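Local coordinates for DNA polymerase III subunit delta (Bacillus subtilis, PDB 3ZH9), which probably serves as the wrench that opens the beta ring within the tau-delta-delta' complex, which uses ATP hydrolysis to load that ring onto primed DNA, at residues T44-N48 and P70-R76; Y84-G88 and D125-T131; Q264-F268 and I278-L282. All blocks are in the same frame, centred on the assembly; numbering follows the deposited sequence.

Contact 1 (T44-N48 and P70-R76); sequences TKDFN and PFMGERR
At the entrance to two neighbouring parallel strands, 49-53 and 76-81, N48 and F71 show how an asparagine amide can stand in for a length of backbone. Its OD1 accepts the F71 N-H on a lone pair, with F71 N 2.7 Å from N48 OD1 and the bond almost straight at 174°. ND2 returns a bond to the carbonyl of the same residue, N48 ND2 to F71 O being 2.8 Å, though tilted out of the carbonyl plane. Gripped at both ends, the amide is fixed in its rotation and takes up both N-H and C=O of one residue, as the partner in a hydrogen-bonded antiparallel pair would.

The F71 side chain, with CG anti to the backbone N (chi1 177°), is sent toward F47. The two rings make a T-shaped pair in which the edge of F71 meets the face of F47; F47 CD2 and F71 CD2 are 3.4 Å apart and the planes stand at 87°. R76 closes the other end: its NH1 reaches F47 O at 2.9 Å, within the guanidinium plane, while NE and NH2 bond to the carbonyls of T68 and F69, so three backbone oxygens fix the direction of the guanidinium. A water 2.6 Å from T44 OG1 and 2.8 Å from M72 O bridges the outer margin.

The N48 backbone pairs with L77, where edge strand 49-53 begins to run beside 76-81 in the parallel sheet, whose 2-3-4-1-5 order is that of the AAA+ type of P-loop NTPase fold.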
loop_
_atom_site.group_PDB
_atom_site.type_symbol
_atom_site.label_atom_id
_atom_site.label_comp_id
_atom_site.label_asym_id
_atom_site.label_seq_id
_atom_site.Cartn_x
_atom_site.Cartn_y
_atom_site.Cartn_z
ATOM N N THR A 44 -27.527 -9.326 10.306
ATOM C CA THR A 44 -27.316 -8.959 11.706
ATOM C C THR A 44 -26.079 -8.073 11.913
ATOM O O THR A 44 -25.599 -7.918 13.037
ATOM C CB THR A 44 -27.214 -10.222 12.609
ATOM O OG1 THR A 44 -26.251 -11.136 12.066
ATOM C CG2 THR A 44 -28.572 -10.912 12.727
ATOM N N LYS A 45 -25.562 -7.492 10.829
ATOM C CA LYS A 45 -24.292 -6.760 10.894
ATOM C C LYS A 45 -24.377 -5.524 11.795
ATOM O O LYS A 45 -23.380 -5.111 12.399
ATOM C CB LYS A 45 -23.786 -6.402 9.490
ATOM C CG LYS A 45 -23.947 -4.933 9.106
ATOM C CD LYS A 45 -23.591 -4.696 7.634
ATOM C CE LYS A 45 -22.211 -4.071 7.436
ATOM N N ASP A 46 -25.569 -4.943 11.898
ATOM C CA ASP A 46 -25.771 -3.803 12.790
ATOM C C ASP A 46 -25.559 -4.191 14.255
ATOM O O ASP A 46 -25.237 -3.342 15.099
ATOM C CB ASP A 46 -27.189 -3.245 12.637
ATOM C CG ASP A 46 -27.538 -2.943 11.200
ATOM O OD1 ASP A 46 -26.655 -2.457 10.454
ATOM O OD2 ASP A 46 -28.697 -3.190 10.813
ATOM N N PHE A 47 -25.770 -5.470 14.558
ATOM C CA PHE A 47 -25.754 -5.936 15.935
ATOM C C PHE A 47 -24.459 -6.650 16.293
ATOM O O PHE A 47 -24.045 -6.646 17.449
ATOM C CB PHE A 47 -26.935 -6.869 16.180
ATOM C CG PHE A 47 -28.213 -6.385 15.575
ATOM C CD1 PHE A 47 -28.728 -5.150 15.914
ATOM C CD2 PHE A 47 -28.891 -7.157 14.652
ATOM C CE1 PHE A 47 -29.900 -4.697 15.343
ATOM C CE2 PHE A 47 -30.066 -6.711 14.086
ATOM C CZ PHE A 47 -30.568 -5.478 14.429
ATOM N N ASN A 48 -23.819 -7.261 15.301
ATOM C CA ASN A 48 -22.707 -8.171 15.579
ATOM C C ASN A 48 -21.369 -7.680 15.032
ATOM O O ASN A 48 -20.380 -8.417 15.000
ATOM C CB ASN A 48 -23.036 -9.568 15.055
ATOM C CG ASN A 48 -24.184 -10.217 15.809
ATOM O OD1 ASN A 48 -24.213 -10.207 17.035
ATOM N ND2 ASN A 48 -25.136 -10.781 15.077
ATOM N N PRO A 70 -23.272 -12.563 20.948
ATOM C CA PRO A 70 -23.782 -12.195 19.629
ATOM C C PRO A 70 -25.305 -12.167 19.649
ATOM O O PRO A 70 -25.976 -12.822 20.464
ATOM C CB PRO A 70 -23.292 -13.333 18.723
ATOM C CG PRO A 70 -22.217 -14.025 19.500
ATOM C CD PRO A 70 -22.582 -13.862 20.940
ATOM N N PHE A 71 -25.862 -11.398 18.735
ATOM C CA PHE A 71 -27.296 -11.265 18.688
ATOM C C PHE A 71 -27.809 -11.968 17.449
ATOM O O PHE A 71 -27.521 -11.552 16.323
ATOM C CB PHE A 71 -27.686 -9.782 18.709
ATOM C CG PHE A 71 -29.162 -9.540 18.591
ATOM C CD1 PHE A 71 -30.028 -9.980 19.571
ATOM C CD2 PHE A 71 -29.677 -8.862 17.502
ATOM C CE1 PHE A 71 -31.378 -9.756 19.465
ATOM C CE2 PHE A 71 -31.033 -8.625 17.395
ATOM C CZ PHE A 71 -31.883 -9.077 18.373
ATOM N N MET A 72 -28.565 -13.040 17.669
ATOM C CA MET A 72 -29.104 -13.842 16.578
ATOM C C MET A 72 -28.010 -14.193 15.586
ATOM O O MET A 72 -28.181 -14.064 14.372
ATOM C CB MET A 72 -30.247 -13.104 15.891
ATOM C CG MET A 72 -31.444 -12.884 16.814
ATOM S SD MET A 72 -32.777 -11.949 16.066
ATOM C CE MET A 72 -33.993 -12.008 17.380
ATOM N N GLY A 73 -26.878 -14.629 16.127
ATOM C CA GLY A 73 -25.726 -15.004 15.336
ATOM C C GLY A 73 -24.828 -15.864 16.194
ATOM O O GLY A 73 -25.008 -15.922 17.411
ATOM N N GLU A 74 -23.863 -16.529 15.567
ATOM C CA GLU A 74 -22.954 -17.415 16.284
ATOM C C GLU A 74 -21.785 -16.628 16.854
ATOM O O GLU A 74 -21.257 -16.960 17.909
ATOM C CB GLU A 74 -22.430 -18.523 15.359
ATOM N N ARG A 75 -21.381 -15.580 16.149
ATOM C CA ARG A 75 -20.204 -14.825 16.542
ATOM C C ARG A 75 -20.402 -13.336 16.364
ATOM O O ARG A 75 -21.221 -12.889 15.565
ATOM C CB ARG A 75 -18.968 -15.258 15.737
ATOM C CG ARG A 75 -18.255 -16.499 16.259
ATOM C CD ARG A 75 -16.769 -16.355 16.045
ATOM N NE ARG A 75 -16.022 -17.609 16.123
ATOM C CZ ARG A 75 -15.943 -18.495 15.134
ATOM N NH1 ARG A 75 -16.583 -18.286 13.988
ATOM N NH2 ARG A 75 -15.238 -19.605 15.299
ATOM N N ARG A 76 -19.592 -12.584 17.095
ATOM C CA ARG A 76 -19.579 -11.138 17.067
ATOM C C ARG A 76 -18.185 -10.736 16.569
ATOM O O ARG A 76 -17.223 -11.473 16.769
ATOM C CB ARG A 76 -19.849 -10.669 18.496
ATOM C CG ARG A 76 -19.500 -9.270 18.841
ATOM C CD ARG A 76 -19.786 -9.030 20.318
ATOM N NE ARG A 76 -21.215 -9.093 20.633
ATOM C CZ ARG A 76 -22.152 -8.372 20.019
ATOM N NH1 ARG A 76 -21.824 -7.538 19.044
ATOM N NH2 ARG A 76 -23.423 -8.492 20.370
HETATM O O HOH W 1 -27.090 -13.607 11.853
#

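Contact 2 (Y84-G88 and D125-T131); sequences YFLTG and DERKKLT. With SO4 (sulfate ion), chain G.
With CG of L130 anti to its own nitrogen (chi1 179°), its isobutyl group reaches in toward L86 and F85, while K128 runs extended to CE and turns only at its last torsion (chi4 -62°), lying along the carbonyls of 85-87. The leucine is the apolar half of the contact: L86 CD2 comes 3.6 Å from L130 CG, the side chains crossing at about a right angle, and L130 CD2 sits 3.6 Å from CE1 at the edge of the F85 ring. V99 and L102 of helix 99-107 pack on the same leucine. The lysine touches with its methylenes, K128 CD lying 3.0 Å from F85 O and K128 CE 3.0 Å from T87 O, a close fit.

Both segments follow strands of the central parallel sheet, 76-81 and 113-119, so the contact ties together two loops beyond their C-terminal ends. The cross-link is a single backbone bond, D125 N to L86 O at 2.7 Å, nearly collinear with the carbonyl. D125 also shapes the type I turn that leads to K128, at the N-cap position of helix 129-137. Its OD1 takes the R127 N-H in an Asx turn, OD2 pairs with R127 NH2 in a salt bridge, and its carbonyl receives T131 OG1 and K128 N from opposite faces. At the helix start, K129 N donates to O1 of a sulfate at 2.6 Å, probably from the crystallisation liquor.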
loop_
_atom_site.group_PDB
_atom_site.type_symbol
_atom_site.label_atom_id
_atom_site.label_comp_id
_atom_site.label_asym_id
_atom_site.label_seq_id
_atom_site.Cartn_x
_atom_site.Cartn_y
_atom_site.Cartn_z
ATOM N N TYR A 84 -1.925 3.001 19.567
ATOM C CA TYR A 84 -0.647 3.714 19.522
ATOM C C TYR A 84 0.212 3.439 20.749
ATOM O O TYR A 84 1.433 3.545 20.696
ATOM C CB TYR A 84 -0.865 5.227 19.362
ATOM C CG TYR A 84 -1.931 5.796 20.271
ATOM C CD1 TYR A 84 -1.636 6.175 21.581
ATOM C CD2 TYR A 84 -3.243 5.939 19.825
ATOM C CE1 TYR A 84 -2.629 6.686 22.422
ATOM C CE2 TYR A 84 -4.238 6.445 20.655
ATOM C CZ TYR A 84 -3.925 6.819 21.945
ATOM O OH TYR A 84 -4.918 7.323 22.754
ATOM N N PHE A 85 -0.434 3.088 21.853
ATOM C CA PHE A 85 0.280 2.771 23.080
ATOM C C PHE A 85 1.066 1.459 22.967
ATOM O O PHE A 85 1.774 1.085 23.896
ATOM C CB PHE A 85 -0.702 2.707 24.251
ATOM C CG PHE A 85 -1.965 1.953 23.934
ATOM C CD1 PHE A 85 -1.980 0.568 23.941
ATOM C CD2 PHE A 85 -3.130 2.631 23.608
ATOM C CE1 PHE A 85 -3.134 -0.127 23.635
ATOM C CE2 PHE A 85 -4.282 1.943 23.301
ATOM C CZ PHE A 85 -4.286 0.560 23.321
ATOM N N LEU A 86 0.928 0.764 21.840
ATOM C CA LEU A 86 1.746 -0.419 21.555
ATOM C C LEU A 86 3.113 -0.031 20.982
ATOM O O LEU A 86 4.036 -0.848 20.950
ATOM C CB LEU A 86 1.023 -1.376 20.603
ATOM C CG LEU A 86 -0.184 -2.102 21.199
ATOM C CD1 LEU A 86 -0.834 -3.038 20.178
ATOM C CD2 LEU A 86 0.235 -2.859 22.450
ATOM N N THR A 87 3.224 1.218 20.528
ATOM C CA THR A 87 4.485 1.782 20.041
ATOM C C THR A 87 5.189 2.566 21.146
ATOM O O THR A 87 4.761 2.548 22.298
ATOM C CB THR A 87 4.260 2.754 18.864
ATOM O OG1 THR A 87 3.651 3.959 19.347
ATOM C CG2 THR A 87 3.374 2.130 17.812
ATOM N N GLY A 88 6.259 3.269 20.788
ATOM C CA GLY A 88 6.989 4.084 21.746
ATOM C C GLY A 88 6.817 5.580 21.548
ATOM O O GLY A 88 7.646 6.366 22.002
ATOM N N ASP A 125 6.382 -2.149 20.494
ATOM C CA ASP A 125 7.412 -2.131 21.525
ATOM C C ASP A 125 7.379 -3.449 22.285
ATOM O O ASP A 125 6.441 -3.726 23.026
ATOM C CB ASP A 125 7.197 -0.953 22.483
ATOM C CG ASP A 125 8.360 -0.752 23.449
ATOM O OD1 ASP A 125 9.203 -1.666 23.614
ATOM O OD2 ASP A 125 8.423 0.334 24.058
ATOM N N GLU A 126 8.415 -4.252 22.098
ATOM C CA GLU A 126 8.501 -5.565 22.708
ATOM C C GLU A 126 8.635 -5.495 24.229
ATOM O O GLU A 126 8.374 -6.470 24.928
ATOM C CB GLU A 126 9.676 -6.332 22.099
ATOM C CG GLU A 126 9.381 -6.904 20.716
ATOM N N ARG A 127 9.032 -4.339 24.747
ATOM C CA ARG A 127 9.217 -4.193 26.182
ATOM C C ARG A 127 7.891 -4.022 26.929
ATOM O O ARG A 127 7.816 -4.285 28.130
ATOM C CB ARG A 127 10.169 -3.031 26.473
ATOM C CG ARG A 127 11.475 -3.111 25.683
ATOM C CD ARG A 127 12.319 -1.869 25.872
ATOM N NE ARG A 127 11.605 -0.650 25.490
ATOM C CZ ARG A 127 11.792 0.005 24.346
ATOM N NH1 ARG A 127 12.680 -0.439 23.459
ATOM N NH2 ARG A 127 11.097 1.109 24.091
ATOM N N LYS A 128 6.846 -3.605 26.214
ATOM C CA LYS A 128 5.538 -3.384 26.825
ATOM C C LYS A 128 4.796 -4.660 27.218
ATOM O O LYS A 128 4.726 -5.627 26.462
ATOM C CB LYS A 128 4.654 -2.513 25.928
ATOM C CG LYS A 128 5.183 -1.095 25.796
ATOM C CD LYS A 128 4.244 -0.217 25.001
ATOM C CE LYS A 128 4.762 1.218 24.952
ATOM N NZ LYS A 128 4.841 1.813 26.314
ATOM N N LYS A 129 4.219 -4.630 28.410
ATOM C CA LYS A 129 3.498 -5.767 28.956
ATOM C C LYS A 129 2.425 -6.257 27.977
ATOM O O LYS A 129 2.242 -7.453 27.793
ATOM C CB LYS A 129 2.862 -5.362 30.294
ATOM C CG LYS A 129 2.249 -6.505 31.088
ATOM N N LEU A 130 1.720 -5.317 27.357
ATOM C CA LEU A 130 0.619 -5.636 26.462
ATOM C C LEU A 130 1.120 -6.270 25.177
ATOM O O LEU A 130 0.466 -7.140 24.599
ATOM C CB LEU A 130 -0.177 -4.375 26.146
ATOM C CG LEU A 130 -1.349 -4.545 25.189
ATOM C CD1 LEU A 130 -2.221 -5.734 25.574
ATOM C CD2 LEU A 130 -2.159 -3.265 25.169
ATOM N N THR A 131 2.279 -5.820 24.720
ATOM C CA THR A 131 2.885 -6.428 23.544
ATOM C C THR A 131 3.228 -7.883 23.824
ATOM O O THR A 131 3.009 -8.752 22.989
ATOM C CB THR A 131 4.149 -5.687 23.133
ATOM O OG1 THR A 131 3.820 -4.314 22.915
ATOM C CG2 THR A 131 4.711 -6.276 21.861
HETATM S S SO4 G . 4.569 -1.268 30.088
HETATM O O1 SO4 G . 3.985 -2.166 29.100
HETATM O O2 SO4 G . 6.021 -1.447 30.122
HETATM O O3 SO4 G . 4.000 -1.565 31.400
HETATM O O4 SO4 G . 4.250 0.103 29.701
#

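Contact 3 (Q264-F268 and I278-L282); sequences QTKYF and IASNL
F268 and I278 form the enclosed side of a helix pair, and the comparison with their outer neighbours illustrates how an interface grades from apolar interior to solvent. The segments of helices 248-269 and 275-282 run at 126° to each other, with axes 10.8 Å apart at closest approach. On the inner side I278 points across the gap: its CG1 lies 3.7 Å from F268 CB, its CD1 reaches T265 O at 4.0 Å, and its CG2 meets T265 OG1 at 4.1 Å. That hydroxyl is already bonded to L261 O of its own helix, so it can pack against methyl groups. V289 and A292 of helix 286-296 cover the same buried side.

Toward solvent the distances are similar, but the residues are more accessible and the partners more polar. The F268 ring, with CG beside the backbone N (chi1 -70°), is carried over to L282 and N281; F268 CE2 stands 4.1 Å from L282 CD2, while N281 OD1 approaches F268 CZ at 3.7 Å, ring and amide planes 52° apart. L282 spreads its methyls against Q264, CD1 lying 3.8 Å from Q264 CB. Replacing F268 by an alanine would probably leave L282 CD2 and the N281 amide without the ring they touch and open a gap at this end of the pair.

The pair belongs to the all-helical C-terminal part of delta. With no hydrogen bond crossing between the segments, its hold comes from shape and van der Waals packing, the amides of Q264 and N281 touching apolar groups at the exposed margin.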
loop_
_atom_site.group_PDB
_atom_site.type_symbol
_atom_site.label_atom_id
_atom_site.label_comp_id
_atom_site.label_asym_id
_atom_site.label_seq_id
_atom_site.Cartn_x
_atom_site.Cartn_y
_atom_site.Cartn_z
ATOM N N GLN A 264 13.372 15.214 -2.877
ATOM C CA GLN A 264 13.323 14.818 -1.460
ATOM C C GLN A 264 14.228 13.615 -1.144
ATOM O O GLN A 264 14.987 13.608 -0.172
ATOM C CB GLN A 264 11.895 14.460 -1.075
ATOM C CG GLN A 264 10.963 15.656 -0.937
ATOM C CD GLN A 264 9.520 15.215 -0.856
ATOM O OE1 GLN A 264 9.085 14.346 -1.611
ATOM N NE2 GLN A 264 8.775 15.803 0.059
ATOM N N THR A 265 14.103 12.582 -1.962
ATOM C CA THR A 265 14.897 11.384 -1.796
ATOM C C THR A 265 16.403 11.699 -1.903
ATOM O O THR A 265 17.204 11.240 -1.081
ATOM C CB THR A 265 14.466 10.328 -2.830
ATOM O OG1 THR A 265 13.108 9.943 -2.563
ATOM C CG2 THR A 265 15.329 9.116 -2.712
ATOM N N LYS A 266 16.783 12.491 -2.903
ATOM C CA LYS A 266 18.189 12.867 -3.085
ATOM C C LYS A 266 18.709 13.612 -1.855
ATOM O O LYS A 266 19.809 13.361 -1.384
ATOM C CB LYS A 266 18.364 13.730 -4.344
ATOM C CG LYS A 266 19.810 14.025 -4.718
ATOM C CD LYS A 266 19.875 15.012 -5.889
ATOM C CE LYS A 266 21.294 15.167 -6.435
ATOM N NZ LYS A 266 21.825 13.930 -7.078
ATOM N N TYR A 267 17.895 14.525 -1.338
ATOM C CA TYR A 267 18.236 15.310 -0.158
ATOM C C TYR A 267 18.518 14.434 1.075
ATOM O O TYR A 267 19.503 14.638 1.793
ATOM C CB TYR A 267 17.098 16.288 0.148
ATOM C CG TYR A 267 17.316 17.077 1.424
ATOM C CD1 TYR A 267 18.159 18.192 1.448
ATOM C CD2 TYR A 267 16.684 16.701 2.604
ATOM C CE1 TYR A 267 18.364 18.909 2.627
ATOM C CE2 TYR A 267 16.880 17.407 3.781
ATOM C CZ TYR A 267 17.709 18.513 3.787
ATOM O OH TYR A 267 17.885 19.193 4.969
ATOM N N PHE A 268 17.654 13.458 1.325
ATOM C CA PHE A 268 17.855 12.586 2.477
ATOM C C PHE A 268 18.909 11.508 2.218
ATOM O O PHE A 268 19.650 11.154 3.123
ATOM C CB PHE A 268 16.545 11.958 2.921
ATOM C CG PHE A 268 15.589 12.936 3.537
ATOM C CD1 PHE A 268 15.896 13.569 4.733
ATOM C CD2 PHE A 268 14.390 13.228 2.916
ATOM C CE1 PHE A 268 15.010 14.470 5.315
ATOM C CE2 PHE A 268 13.490 14.138 3.495
ATOM C CZ PHE A 268 13.806 14.760 4.691
ATOM N N ILE A 278 13.707 6.851 4.603
ATOM C CA ILE A 278 13.184 7.867 3.705
ATOM C C ILE A 278 11.711 7.586 3.437
ATOM O O ILE A 278 10.876 8.499 3.468
ATOM C CB ILE A 278 14.010 7.960 2.393
ATOM C CG1 ILE A 278 15.434 8.438 2.707
ATOM C CG2 ILE A 278 13.341 8.923 1.396
ATOM C CD1 ILE A 278 16.427 8.343 1.523
ATOM N N ALA A 279 11.385 6.320 3.194
ATOM C CA ALA A 279 10.000 5.949 2.941
ATOM C C ALA A 279 9.130 6.355 4.128
ATOM O O ALA A 279 8.043 6.910 3.954
ATOM C CB ALA A 279 9.870 4.447 2.671
ATOM N N SER A 280 9.599 6.084 5.338
ATOM C CA SER A 280 8.758 6.376 6.497
ATOM C C SER A 280 8.704 7.878 6.778
ATOM O O SER A 280 7.675 8.387 7.213
ATOM C CB SER A 280 9.160 5.561 7.739
ATOM O OG SER A 280 10.511 5.774 8.093
ATOM N N ASN A 281 9.799 8.586 6.507
ATOM C CA ASN A 281 9.799 10.044 6.612
ATOM C C ASN A 281 8.849 10.678 5.591
ATOM O O ASN A 281 8.091 11.592 5.917
ATOM C CB ASN A 281 11.217 10.603 6.462
ATOM C CG ASN A 281 11.270 12.121 6.603
ATOM O OD1 ASN A 281 10.830 12.855 5.718
ATOM N ND2 ASN A 281 11.827 12.595 7.715
ATOM N N LEU A 282 8.873 10.170 4.362
ATOM C CA LEU A 282 8.042 10.710 3.285
ATOM C C LEU A 282 6.627 10.150 3.249
ATOM O O LEU A 282 5.753 10.681 2.553
ATOM C CB LEU A 282 8.717 10.477 1.933
ATOM C CG LEU A 282 10.037 11.240 1.816
ATOM C CD1 LEU A 282 10.567 11.193 0.398
ATOM C CD2 LEU A 282 9.853 12.682 2.288
#

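Overall arrangement
Contacts 1 and 2 belong to the same N-terminal, AAA+-like part and bracket strand 76-81, contact 1 at its start and contact 2 beyond its end, their centres about 31 Å apart. Contact 3 joins helices of the C-terminal part, its centre about 46 Å from that of contact 1, across the chain's centre. All three are partly buried; contacts 1 and 3 include exposed touching residues, contact 2 none classed as exposed. Chemistry follows place: loops and helix starts at the sheet's ends are joined through backbone groups, by asparagine and arginine side chains in contact 1 and by one direct backbone bond with leucine packing in contact 2, whereas the helices of contact 3 rely on apolar side chains.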